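Local coordinates for uncharacterized protein (Staphylococcus aureus subsp. aureus, PDB 4H0A), which is of unknown function but belongs to the CAP (cysteine-rich secretory protein) family, pairing a CAP domain with a CAP-associated N-terminal region, at residues Ala32-Pro37 / Ile148-Ile153; Tyr133-Ser138 / Ile180-Leu185; Ser229-Ile234 / Gly259-Asn264. One frame throughout, in Å; residues are numbered along the deposited sequence. Where two conformers were deposited one is given.

Contact 1: residues Ala32-Pro37 / Ile148-Ile153; sequences AENPKP and IKYGDI
The Tyr150 ring meets Pro35 at its rim: Pro35 O lies close to the ring plane, 3.7 Å from Tyr150 CD1. Asn34 CB comes to the same CD1 obliquely, at 3.6 Å, while one face of the ring carries Ile148 CG2, offset toward the rim. That methyl also lies 3.5 Å from Asn34 ND2, and the two side chains cross at about a right angle. The other flat group is the Asn34 amide. With chi1 at -45°, CG stands beside the backbone N and anti to the carbonyl carbon; the amide beyond it donates a hydrogen bond from ND2 to Lys149 O (3.0 Å, N-H...O 167°), the acceptor lying only 5° out of the amide plane. Lys149 O also accepts a hydrogen bond from water 1, its second donor, which in turn accepts one from Asn34 N. On the backbone, Gly151 N donates to Asn34 O at 3.0 Å; Gly151 lies in the type II' turn that joins strand 145-150 to strand 153-159. Farther along, Pro37 CD rests 4.2 Å from Tyr150 CB, and Phe171 touches both residues. Segment 32-37 passes beside strand 145-150, an edge strand of the seven-stranded sheet. The buried Asn34 amide is satisfied at both ends, since OD1 accepts from Ser119 N, so it ties a segment without regular structure both to the strand and to a neighbouring loop.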
loop_
_atom_site.group_PDB
_atom_site.type_symbol
_atom_site.label_atom_id
_atom_site.label_comp_id
_atom_site.label_asym_id
_atom_site.label_seq_id
_atom_site.Cartn_x
_atom_site.Cartn_y
_atom_site.Cartn_z
ATOM N N ALA A 32 -27.532 11.925 5.875
ATOM C CA ALA A 32 -26.196 12.520 5.899
ATOM C C ALA A 32 -25.119 11.433 5.982
ATOM O O ALA A 32 -24.164 11.541 6.757
ATOM C CB ALA A 32 -26.084 13.467 7.084
ATOM N N GLU A 33 -25.287 10.367 5.200
ATOM C CA GLU A 33 -24.361 9.233 5.213
ATOM C C GLU A 33 -24.423 8.486 3.893
ATOM O O GLU A 33 -25.322 8.718 3.083
ATOM C CB GLU A 33 -24.678 8.287 6.398
ATOM C CG GLU A 33 -25.873 7.351 6.241
ATOM C CD GLU A 33 -27.215 7.983 5.926
ATOM O OE1 GLU A 33 -27.789 8.643 6.822
ATOM O OE2 GLU A 33 -27.725 7.759 4.804
ATOM N N ASN A 34 -23.454 7.592 3.688
ATOM C CA ASN A 34 -23.374 6.742 2.503
ATOM C C ASN A 34 -23.787 5.337 2.908
ATOM O O ASN A 34 -23.349 4.857 3.963
ATOM C CB ASN A 34 -21.964 6.746 1.914
ATOM C CG ASN A 34 -21.368 8.127 1.831
ATOM O OD1 ASN A 34 -21.901 9.013 1.142
ATOM N ND2 ASN A 34 -20.308 8.383 2.591
ATOM N N PRO A 35 -24.650 4.658 2.129
ATOM C CA PRO A 35 -25.038 3.292 2.510
ATOM C C PRO A 35 -23.895 2.307 2.294
ATOM O O PRO A 35 -22.914 2.629 1.619
ATOM C CB PRO A 35 -26.215 2.992 1.583
ATOM C CG PRO A 35 -25.946 3.812 0.370
ATOM C CD PRO A 35 -25.274 5.066 0.852
ATOM N N LYS A 36 -24.035 1.100 2.845
ATOM C CA LYS A 36 -23.030 0.053 2.669
ATOM C C LYS A 36 -22.962 -0.338 1.184
ATOM O O LYS A 36 -23.934 -0.133 0.454
ATOM C CB LYS A 36 -23.331 -1.176 3.553
ATOM C CG LYS A 36 -24.554 -2.009 3.143
ATOM C CD LYS A 36 -24.878 -3.073 4.188
ATOM C CE LYS A 36 -26.016 -3.970 3.769
ATOM N NZ LYS A 36 -26.165 -5.138 4.678
ATOM N N PRO A 37 -21.835 -0.880 0.691
ATOM C CA PRO A 37 -21.796 -1.273 -0.729
ATOM C C PRO A 37 -22.734 -2.455 -0.970
ATOM O O PRO A 37 -22.906 -3.281 -0.080
ATOM C CB PRO A 37 -20.319 -1.612 -0.979
ATOM C CG PRO A 37 -19.605 -1.320 0.304
ATOM C CD PRO A 37 -20.592 -1.243 1.394
ATOM N N ILE A 148 -13.597 7.326 3.438
ATOM C CA ILE A 148 -15.054 7.439 3.287
ATOM C C ILE A 148 -15.722 6.388 4.137
ATOM O O ILE A 148 -15.291 5.242 4.103
ATOM C CB ILE A 148 -15.486 7.292 1.796
ATOM C CG1 ILE A 148 -14.668 8.228 0.871
ATOM C CG2 ILE A 148 -16.993 7.563 1.646
ATOM C CD1 ILE A 148 -14.887 8.030 -0.622
ATOM N N LYS A 149 -16.799 6.750 4.861
ATOM C CA LYS A 149 -17.535 5.774 5.654
ATOM C C LYS A 149 -18.704 5.273 4.812
ATOM O O LYS A 149 -19.508 6.079 4.356
ATOM C CB LYS A 149 -18.017 6.386 6.979
ATOM C CG LYS A 149 -18.559 5.354 7.961
ATOM C CD LYS A 149 -18.878 5.968 9.322
ATOM C CE LYS A 149 -19.487 4.964 10.273
ATOM N NZ LYS A 149 -19.642 5.516 11.644
ATOM N N TYR A 150 -18.761 3.958 4.557
ATOM C CA TYR A 150 -19.843 3.299 3.818
ATOM C C TYR A 150 -20.524 2.357 4.778
ATOM O O TYR A 150 -19.956 1.314 5.113
ATOM C CB TYR A 150 -19.299 2.531 2.603
ATOM C CG TYR A 150 -18.812 3.427 1.486
ATOM C CD1 TYR A 150 -19.697 4.216 0.762
ATOM C CD2 TYR A 150 -17.472 3.452 1.124
ATOM C CE1 TYR A 150 -19.256 5.044 -0.264
ATOM C CE2 TYR A 150 -17.022 4.255 0.080
ATOM C CZ TYR A 150 -17.920 5.040 -0.621
ATOM O OH TYR A 150 -17.483 5.842 -1.648
ATOM N N GLY A 151 -21.699 2.737 5.262
ATOM C CA GLY A 151 -22.395 1.942 6.262
ATOM C C GLY A 151 -21.564 1.915 7.530
ATOM O O GLY A 151 -21.171 2.980 8.011
ATOM N N ASP A 152 -21.226 0.708 8.024
ATOM C CA ASP A 152 -20.402 0.519 9.231
ATOM C C ASP A 152 -18.912 0.286 8.895
ATOM O O ASP A 152 -18.122 0.069 9.815
ATOM C CB ASP A 152 -20.920 -0.674 10.065
ATOM N N ILE A 153 -18.516 0.326 7.601
ATOM C CA ILE A 153 -17.112 0.107 7.225
ATOM C C ILE A 153 -16.558 1.358 6.556
ATOM O O ILE A 153 -17.293 2.332 6.336
ATOM C CB ILE A 153 -16.929 -1.162 6.342
ATOM C CG1 ILE A 153 -17.694 -1.074 4.997
ATOM C CG2 ILE A 153 -17.353 -2.396 7.133
ATOM C CD1 ILE A 153 -17.180 -2.069 3.952
HETATM O O HOH W 1 -21.537 7.161 5.769
#

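Contact 2: residues Tyr133-Ser138 / Ile180-Leu185; sequences YEFELS and IEPYQL
Phe135 and Tyr183 form an edge-to-face (T-shaped) pair, centroids 5.4 Å apart and planes at 67°, in which Tyr183 CD2 sits over the centre of one Phe135 face. Tyr183 CG, anti to the carbonyl carbon (chi1 -46°), sets the ring out toward Phe135. Tyr183 is itself covered: Leu137 CD1 makes a CH-pi contact, 3.9 Å from the ring centroid, and Pro182 CB lies over the opposite face, toward the rim. Leu185 CD2 reaches Phe135 CE1 at 3.6 Å and also approaches the edge of the Tyr133 ring, with CD2 of each residue 4.1 Å apart. Behind these side chains the backbone sets the register. Glu136 N donates to Gln184 O over 2.8 Å with an angle of 176° at the hydrogen, and Phe135 with Leu185 is an antiparallel non-hydrogen-bonded pair. Water 2 accepts from Gln184 N and donates to Glu136 O. In the next shell, Tyr183 OH bonds Gln145 O and Gln156 NE2, fixing the far end of the ring, while Leu177 of helix 174-180 and Phe126 of strand 125-128 pack on Phe135. Strands 125-128 and 131-136 and the short strand 184-185 form a small three-stranded antiparallel sheet that packs on helix 174-180 through Tyr133 and Phe135 in the CAP-associated N-terminal region.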
loop_
_atom_site.group_PDB
_atom_site.type_symbol
_atom_site.label_atom_id
_atom_site.label_comp_id
_atom_site.label_asym_id
_atom_site.label_seq_id
_atom_site.Cartn_x
_atom_site.Cartn_y
_atom_site.Cartn_z
ATOM N N TYR A 133 -10.633 7.188 18.592
ATOM C CA TYR A 133 -9.647 7.473 17.553
ATOM C C TYR A 133 -10.182 8.600 16.697
ATOM O O TYR A 133 -11.314 8.504 16.225
ATOM C CB TYR A 133 -9.374 6.236 16.689
ATOM C CG TYR A 133 -8.594 5.175 17.420
ATOM C CD1 TYR A 133 -9.236 4.224 18.196
ATOM C CD2 TYR A 133 -7.205 5.165 17.400
ATOM C CE1 TYR A 133 -8.520 3.266 18.906
ATOM C CE2 TYR A 133 -6.477 4.206 18.099
ATOM C CZ TYR A 133 -7.138 3.262 18.861
ATOM O OH TYR A 133 -6.418 2.316 19.550
ATOM N N GLU A 134 -9.414 9.680 16.534
ATOM C CA GLU A 134 -9.812 10.803 15.685
ATOM C C GLU A 134 -8.648 11.159 14.783
ATOM O O GLU A 134 -7.547 11.396 15.280
ATOM C CB GLU A 134 -10.254 12.007 16.513
ATOM C CG GLU A 134 -11.016 13.012 15.668
ATOM C CD GLU A 134 -11.434 14.270 16.398
ATOM O OE1 GLU A 134 -11.018 14.450 17.564
ATOM O OE2 GLU A 134 -12.161 15.089 15.791
ATOM N N PHE A 135 -8.868 11.151 13.462
ATOM C CA PHE A 135 -7.812 11.445 12.498
ATOM C C PHE A 135 -7.867 12.882 12.024
ATOM O O PHE A 135 -8.952 13.409 11.794
ATOM C CB PHE A 135 -7.914 10.524 11.277
ATOM C CG PHE A 135 -7.565 9.084 11.549
ATOM C CD1 PHE A 135 -6.299 8.732 11.997
ATOM C CD2 PHE A 135 -8.472 8.073 11.281
ATOM C CE1 PHE A 135 -5.955 7.395 12.186
ATOM C CE2 PHE A 135 -8.129 6.739 11.486
ATOM C CZ PHE A 135 -6.878 6.411 11.944
ATOM N N GLU A 136 -6.683 13.495 11.846
ATOM C CA GLU A 136 -6.517 14.858 11.325
ATOM C C GLU A 136 -6.084 14.726 9.865
ATOM O O GLU A 136 -4.887 14.601 9.605
ATOM C CB GLU A 136 -5.464 15.619 12.161
ATOM C CG GLU A 136 -5.857 15.842 13.612
ATOM C CD GLU A 136 -7.087 16.706 13.802
ATOM O OE1 GLU A 136 -7.182 17.761 13.135
ATOM O OE2 GLU A 136 -7.964 16.320 14.607
ATOM N N LEU A 137 -7.047 14.666 8.921
ATOM C CA LEU A 137 -6.718 14.467 7.498
ATOM C C LEU A 137 -6.156 15.747 6.856
ATOM O O LEU A 137 -6.845 16.767 6.828
ATOM C CB LEU A 137 -7.925 13.947 6.678
ATOM C CG LEU A 137 -7.915 12.428 6.427
ATOM C CD1 LEU A 137 -8.268 11.673 7.675
ATOM C CD2 LEU A 137 -8.850 12.044 5.290
ATOM N N SER A 138 -4.907 15.678 6.323
ATOM C CA SER A 138 -4.242 16.808 5.651
ATOM C C SER A 138 -4.879 17.096 4.290
ATOM O O SER A 138 -5.755 16.345 3.853
ATOM C CB SER A 138 -2.745 16.531 5.475
ATOM O OG SER A 138 -2.465 15.528 4.509
ATOM N N ILE A 180 -3.563 0.128 11.451
ATOM C CA ILE A 180 -2.695 0.698 10.409
ATOM C C ILE A 180 -2.332 2.136 10.762
ATOM O O ILE A 180 -1.174 2.511 10.591
ATOM C CB ILE A 180 -3.339 0.641 8.988
ATOM C CG1 ILE A 180 -3.477 -0.803 8.527
ATOM C CG2 ILE A 180 -2.512 1.469 7.964
ATOM C CD1 ILE A 180 -4.220 -0.998 7.215
ATOM N N GLU A 181 -3.321 2.938 11.231
ATOM C CA GLU A 181 -3.155 4.361 11.558
ATOM C C GLU A 181 -2.562 5.110 10.338
ATOM O O GLU A 181 -1.448 5.624 10.415
ATOM C CB GLU A 181 -2.267 4.487 12.814
ATOM C CG GLU A 181 -2.249 5.863 13.455
ATOM C CD GLU A 181 -1.266 5.967 14.605
ATOM O OE1 GLU A 181 -1.229 5.037 15.443
ATOM O OE2 GLU A 181 -0.542 6.986 14.677
ATOM N N PRO A 182 -3.253 5.117 9.174
ATOM C CA PRO A 182 -2.659 5.749 7.978
ATOM C C PRO A 182 -2.699 7.278 7.952
ATOM O O PRO A 182 -2.126 7.868 7.033
ATOM C CB PRO A 182 -3.458 5.156 6.810
ATOM C CG PRO A 182 -4.646 4.486 7.401
ATOM C CD PRO A 182 -4.589 4.555 8.892
ATOM N N TYR A 183 -3.355 7.925 8.932
ATOM C CA TYR A 183 -3.426 9.378 9.022
ATOM C C TYR A 183 -2.923 9.825 10.382
ATOM O O TYR A 183 -2.829 9.022 11.318
ATOM C CB TYR A 183 -4.862 9.865 8.803
ATOM C CG TYR A 183 -5.556 9.220 7.628
ATOM C CD1 TYR A 183 -5.370 9.696 6.338
ATOM C CD2 TYR A 183 -6.390 8.121 7.803
ATOM C CE1 TYR A 183 -5.999 9.101 5.249
ATOM C CE2 TYR A 183 -7.025 7.517 6.721
ATOM C CZ TYR A 183 -6.829 8.012 5.446
ATOM O OH TYR A 183 -7.490 7.432 4.393
ATOM N N GLN A 184 -2.587 11.107 10.488
ATOM C CA GLN A 184 -2.118 11.682 11.740
ATOM C C GLN A 184 -3.254 11.670 12.751
ATOM O O GLN A 184 -4.381 12.034 12.410
ATOM C CB GLN A 184 -1.609 13.120 11.516
ATOM C CG GLN A 184 -0.884 13.717 12.722
ATOM C CD GLN A 184 -0.346 15.102 12.439
ATOM O OE1 GLN A 184 -0.751 15.781 11.486
ATOM N NE2 GLN A 184 0.568 15.566 13.279
ATOM N N LEU A 185 -2.967 11.241 13.984
ATOM C CA LEU A 185 -3.973 11.215 15.042
ATOM C C LEU A 185 -4.032 12.550 15.748
ATOM O O LEU A 185 -3.011 13.224 15.882
ATOM C CB LEU A 185 -3.662 10.122 16.076
ATOM C CG LEU A 185 -3.917 8.683 15.666
ATOM C CD1 LEU A 185 -3.268 7.733 16.652
ATOM C CD2 LEU A 185 -5.410 8.388 15.584
HETATM O O HOH W 2 -2.825 12.990 8.320
#

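Contact 3: residues Ser229-Ile234 / Gly259-Asn264; sequences SDLAHI and GQLDKN
Ile234 and Leu261 form the tight part of this helix pair, crossing at about a right angle with Ile234 CD1 3.8 Å from Leu261 CD2. The same Leu261 methyl touches Leu231 CD2 at 3.6 Å, so one methyl meets both Leu231 and Ile234. On its other branch Ile234 sets CG2 against Gln260 CB at 3.7 Å, the two side chains sliding past each other in opposite directions. With chi1 at -71°, CG1 of Ile234 lies beside the backbone N and CG2 anti to it, which splits the contacts between the branches. Ile319 and Leu321 of strand 315-322 continue the apolar cluster beneath. The outer side is looser: exposed His233 lies near Asn264, but it is modelled in two conformers and its placement there is doubtful. Asn264, just past the helix end, donates ND2 back to Gln260 O (2.7 Å, 141° at the hydrogen), an oxygen that Asn264 N also uses. The axes of the short helical segments come no nearer than 10.5 Å, their N-to-C directions 131° apart, and side chains make the contact. No clear hydrogen bond spans the segments; the contact within this CAP domain appears to rest largely on apolar packing.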
loop_
_atom_site.group_PDB
_atom_site.type_symbol
_atom_site.label_atom_id
_atom_site.label_comp_id
_atom_site.label_asym_id
_atom_site.label_seq_id
_atom_site.Cartn_x
_atom_site.Cartn_y
_atom_site.Cartn_z
ATOM N N SER A 229 17.953 -10.116 -7.980
ATOM C CA SER A 229 18.481 -10.511 -6.669
ATOM C C SER A 229 19.748 -9.717 -6.271
ATOM O O SER A 229 19.965 -9.521 -5.075
ATOM C CB SER A 229 18.776 -12.007 -6.634
ATOM O OG SER A 229 19.647 -12.373 -7.690
ATOM N N ASP A 230 20.559 -9.243 -7.238
ATOM C CA ASP A 230 21.748 -8.449 -6.904
ATOM C C ASP A 230 21.338 -7.058 -6.392
ATOM O O ASP A 230 21.970 -6.550 -5.465
ATOM C CB ASP A 230 22.721 -8.309 -8.091
ATOM C CG ASP A 230 23.311 -9.607 -8.615
ATOM O OD1 ASP A 230 23.436 -10.569 -7.825
ATOM O OD2 ASP A 230 23.687 -9.648 -9.807
ATOM N N LEU A 231 20.297 -6.442 -6.987
ATOM C CA LEU A 231 19.788 -5.150 -6.511
ATOM C C LEU A 231 19.159 -5.311 -5.129
ATOM O O LEU A 231 19.294 -4.420 -4.294
ATOM C CB LEU A 231 18.749 -4.567 -7.476
ATOM C CG LEU A 231 19.224 -4.167 -8.856
ATOM C CD1 LEU A 231 18.071 -3.629 -9.682
ATOM C CD2 LEU A 231 20.329 -3.142 -8.777
ATOM N N ALA A 232 18.479 -6.450 -4.887
ATOM C CA ALA A 232 17.867 -6.747 -3.589
ATOM C C ALA A 232 18.955 -6.891 -2.522
ATOM O O ALA A 232 18.771 -6.420 -1.401
ATOM C CB ALA A 232 17.021 -8.013 -3.677
ATOM N N HIS A 233 20.099 -7.515 -2.882
ATOM C CA HIS A 233 21.248 -7.672 -1.976
ATOM C C HIS A 233 21.823 -6.310 -1.639
ATOM O O HIS A 233 22.112 -6.026 -0.470
ATOM C CB HIS A 233 22.342 -8.567 -2.604
ATOM C CG HIS A 233 23.675 -8.501 -1.916
ATOM N ND1 HIS A 233 24.681 -7.667 -2.371
ATOM C CD2 HIS A 233 24.126 -9.175 -0.833
ATOM C CE1 HIS A 233 25.707 -7.859 -1.557
ATOM N NE2 HIS A 233 25.421 -8.763 -0.620
ATOM N N ILE A 234 22.012 -5.469 -2.671
ATOM C CA ILE A 234 22.551 -4.121 -2.487
ATOM C C ILE A 234 21.584 -3.314 -1.593
ATOM O O ILE A 234 22.037 -2.651 -0.669
ATOM C CB ILE A 234 22.804 -3.422 -3.857
ATOM C CG1 ILE A 234 24.010 -4.070 -4.575
ATOM C CG2 ILE A 234 23.022 -1.908 -3.679
ATOM C CD1 ILE A 234 24.083 -3.803 -6.087
ATOM N N GLY A 259 28.338 3.258 -6.024
ATOM C CA GLY A 259 29.540 2.570 -5.573
ATOM C C GLY A 259 29.300 1.091 -5.346
ATOM O O GLY A 259 30.149 0.271 -5.699
ATOM N N GLN A 260 28.135 0.737 -4.761
ATOM C CA GLN A 260 27.771 -0.660 -4.518
ATOM C C GLN A 260 27.469 -1.387 -5.839
ATOM O O GLN A 260 27.764 -2.575 -5.937
ATOM C CB GLN A 260 26.582 -0.785 -3.550
ATOM C CG GLN A 260 26.982 -0.694 -2.084
ATOM C CD GLN A 260 25.784 -0.771 -1.160
ATOM O OE1 GLN A 260 25.185 0.246 -0.797
ATOM N NE2 GLN A 260 25.388 -1.978 -0.771
ATOM N N LEU A 261 26.898 -0.697 -6.847
ATOM C CA LEU A 261 26.614 -1.323 -8.147
ATOM C C LEU A 261 27.912 -1.673 -8.876
ATOM O O LEU A 261 28.027 -2.772 -9.418
ATOM C CB LEU A 261 25.745 -0.418 -9.033
ATOM C CG LEU A 261 24.286 -0.301 -8.608
ATOM C CD1 LEU A 261 23.656 0.955 -9.167
ATOM C CD2 LEU A 261 23.485 -1.505 -9.053
ATOM N N ASP A 262 28.891 -0.749 -8.862
ATOM C CA ASP A 262 30.205 -0.950 -9.484
ATOM C C ASP A 262 31.003 -2.022 -8.736
ATOM O O ASP A 262 31.609 -2.878 -9.377
ATOM C CB ASP A 262 30.997 0.368 -9.528
ATOM C CG ASP A 262 30.376 1.434 -10.414
ATOM O OD1 ASP A 262 29.181 1.298 -10.762
ATOM O OD2 ASP A 262 31.077 2.416 -10.740
ATOM N N LYS A 263 30.970 -1.998 -7.388
ATOM C CA LYS A 263 31.622 -2.995 -6.524
ATOM C C LYS A 263 31.092 -4.416 -6.806
ATOM O O LYS A 263 31.859 -5.374 -6.745
ATOM C CB LYS A 263 31.384 -2.629 -5.044
ATOM C CG LYS A 263 32.003 -3.574 -4.013
ATOM C CD LYS A 263 31.629 -3.144 -2.601
ATOM C CE LYS A 263 32.056 -4.138 -1.552
ATOM N NZ LYS A 263 31.501 -3.796 -0.215
ATOM N N ASN A 264 29.795 -4.538 -7.135
ATOM C CA ASN A 264 29.138 -5.816 -7.418
ATOM C C ASN A 264 29.116 -6.152 -8.933
ATOM O O ASN A 264 28.448 -7.110 -9.326
ATOM C CB ASN A 264 27.713 -5.796 -6.855
ATOM C CG ASN A 264 27.663 -5.910 -5.350
ATOM O OD1 ASN A 264 27.252 -6.928 -4.808
ATOM N ND2 ASN A 264 28.029 -4.870 -4.627
#

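How the contacts relate
Contacts 1 and 2 precede contact 3 along the chain; contact 2 lies in the CAP-associated N-terminal range, contact 3 in the CAP domain across the chain's centre. All three are partly buried, none wholly core. Contacts 1 and 2 interleave along the sequence and share neighbours: strand 145-150 carries part of contact 1, while its Gln145 and Leu147 meet residues of contact 2. Their centres lie about 18 Å apart and their nearest atoms about 6 Å, too far to touch. Chemistry follows position: the irregular segment in contact 1 relies on amide and backbone hydrogen bonds, the strand pair of contact 2 combines aromatic packing with backbone pairing, and the helices of contact 3 meet mostly through aliphatic groups.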